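Local coordinates for hypothetical protein PA4535 (Pseudomonas aeruginosa, PDB 1Y0K) that is of unknown function but belongs to a family of putative endonucleases related to the PD-(D/E)XK nuclease superfamily, at residues G64-F70 with L139-A143. Residue numbers count along the deposited sequence, not the author numbering.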
loop_
_atom_site.group_PDB
_atom_site.type_symbol
_atom_site.label_atom_id
_atom_site.label_comp_id
_atom_site.label_asym_id
_atom_site.label_seq_id
_atom_site.Cartn_x
_atom_site.Cartn_y
_atom_site.Cartn_z
ATOM N N GLY A 64 12.034 9.863 8.236
ATOM C CA GLY A 64 10.971 10.797 8.560
ATOM C C GLY A 64 9.573 10.232 8.355
ATOM O O GLY A 64 8.614 10.753 8.934
ATOM N N ALA A 65 9.454 9.194 7.524
ATOM C CA ALA A 65 8.174 8.490 7.355
ATOM C C ALA A 65 7.891 7.589 8.545
ATOM O O ALA A 65 8.803 6.997 9.117
ATOM C CB ALA A 65 8.150 7.671 6.052
ATOM N N GLY A 66 6.618 7.500 8.912
ATOM C CA GLY A 66 6.170 6.578 9.948
ATOM C C GLY A 66 5.179 5.652 9.269
ATOM O O GLY A 66 3.973 5.889 9.287
ATOM N N PHE A 67 5.695 4.594 8.658
ATOM C CA PHE A 67 4.832 3.731 7.850
ATOM C C PHE A 67 4.007 2.807 8.717
ATOM O O PHE A 67 4.551 1.959 9.439
ATOM C CB PHE A 67 5.653 2.902 6.862
ATOM C CG PHE A 67 6.144 3.671 5.658
ATOM C CD1 PHE A 67 5.253 4.373 4.839
ATOM C CD2 PHE A 67 7.483 3.648 5.322
ATOM C CE1 PHE A 67 5.708 5.070 3.715
ATOM C CE2 PHE A 67 7.951 4.317 4.190
ATOM C CZ PHE A 67 7.062 5.039 3.391
ATOM N N GLU A 68 2.684 2.982 8.624
ATOM C CA GLU A 68 1.713 2.123 9.277
ATOM C C GLU A 68 1.201 1.168 8.199
ATOM O O GLU A 68 0.444 1.561 7.309
ATOM C CB GLU A 68 0.595 2.992 9.856
ATOM C CG GLU A 68 -0.647 2.265 10.371
ATOM C CD GLU A 68 -0.443 1.599 11.700
ATOM O OE1 GLU A 68 0.716 1.544 12.192
ATOM O OE2 GLU A 68 -1.468 1.134 12.258
ATOM N N VAL A 69 1.655 -0.072 8.274
ATOM C CA VAL A 69 1.485 -1.018 7.163
ATOM C C VAL A 69 0.296 -1.942 7.401
ATOM O O VAL A 69 0.157 -2.531 8.481
ATOM C CB VAL A 69 2.776 -1.840 6.963
ATOM C CG1 VAL A 69 2.585 -2.931 5.902
ATOM C CG2 VAL A 69 3.928 -0.895 6.584
ATOM N N PHE A 70 -0.577 -2.060 6.404
ATOM C CA PHE A 70 -1.673 -3.020 6.515
ATOM C C PHE A 70 -1.897 -3.767 5.206
ATOM O O PHE A 70 -1.445 -3.330 4.152
ATOM C CB PHE A 70 -2.950 -2.357 7.044
ATOM C CG PHE A 70 -3.572 -1.353 6.108
ATOM C CD1 PHE A 70 -4.734 -1.675 5.402
ATOM C CD2 PHE A 70 -3.024 -0.072 5.963
ATOM C CE1 PHE A 70 -5.347 -0.736 4.556
ATOM C CE2 PHE A 70 -3.618 0.877 5.101
ATOM C CZ PHE A 70 -4.776 0.542 4.396
ATOM N N LEU A 139 1.072 9.717 10.980
ATOM C CA LEU A 139 1.140 8.375 10.401
ATOM C C LEU A 139 1.013 8.393 8.883
ATOM O O LEU A 139 0.126 9.044 8.324
ATOM C CB LEU A 139 0.051 7.470 11.004
ATOM C CG LEU A 139 0.075 7.245 12.527
ATOM C CD1 LEU A 139 -1.067 6.321 12.959
ATOM C CD2 LEU A 139 1.421 6.694 13.005
ATOM N N ASP A 140 1.913 7.664 8.240
ATOM C CA ASP A 140 1.895 7.462 6.792
ATOM C C ASP A 140 1.385 6.059 6.493
ATOM O O ASP A 140 2.113 5.076 6.638
ATOM C CB ASP A 140 3.308 7.645 6.250
ATOM C CG ASP A 140 3.892 9.005 6.622
ATOM O OD1 ASP A 140 3.265 10.026 6.273
ATOM O OD2 ASP A 140 4.975 9.052 7.253
ATOM N N LEU A 141 0.118 5.962 6.114
ATOM C CA LEU A 141 -0.494 4.656 5.903
ATOM C C LEU A 141 -0.013 4.054 4.590
ATOM O O LEU A 141 0.102 4.756 3.584
ATOM C CB LEU A 141 -2.025 4.760 5.922
ATOM C CG LEU A 141 -2.700 4.790 7.312
ATOM C CD1 LEU A 141 -2.926 3.393 7.801
ATOM C CD2 LEU A 141 -1.922 5.588 8.379
ATOM N N LEU A 142 0.268 2.755 4.621
ATOM C CA LEU A 142 0.766 2.031 3.447
ATOM C C LEU A 142 0.072 0.681 3.350
ATOM O O LEU A 142 0.299 -0.202 4.182
ATOM C CB LEU A 142 2.286 1.846 3.522
ATOM C CG LEU A 142 2.953 1.101 2.362
ATOM C CD1 LEU A 142 2.683 1.813 1.020
ATOM C CD2 LEU A 142 4.463 0.957 2.612
ATOM N N ALA A 143 -0.795 0.540 2.346
ATOM C CA ALA A 143 -1.551 -0.699 2.149
ATOM C C ALA A 143 -0.840 -1.572 1.142
ATOM O O ALA A 143 -0.508 -1.092 0.051
ATOM C CB ALA A 143 -2.960 -0.382 1.621
#
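Strands 65-70 and 140-143 run parallel, their axes 4.5 Å apart at closest approach and twisted by 35°, with Phe67, Glu68, Val69 and Phe70 level with Asp140, Leu141, Leu142 and Ala143. Four backbone hydrogen bonds alternate across the pair: Asp140 N to Gly66 O (2.9 Å), Glu68 N to Asp140 O (2.9 Å), Leu142 N to Glu68 O (2.9 Å) and Phe70 N to Leu142 O (3.0 Å). At the N-terminal end of the ladder the Asp140 carboxylate takes the place of a backbone acceptor: OD2 accepts a hydrogen bond from Gly66 N (2.8 Å) and also forms a salt bridge with Arg170. These are central strands of the mixed sheet, consistent with the α/β core of PD-(D/E)XK nucleases; Asp59 close to Glu68, with Lys125 alongside, resembles that superfamily's acidic pair and lysine. Helix 26-40 packs on Phe67, Val69 and Leu142, where Leu142 CD2 lies over the Phe67 ring. On the reverse face, against helix 119-132, Ala143 CB makes a CH-pi contact 3.8 Å from the Phe70 ring centroid, Leu141 CD1 lies 3.8 Å from Phe70 CE2 and 3.6 Å from Glu68 CG, and the Glu68 carboxylate forms a salt bridge with Lys125 of that helix.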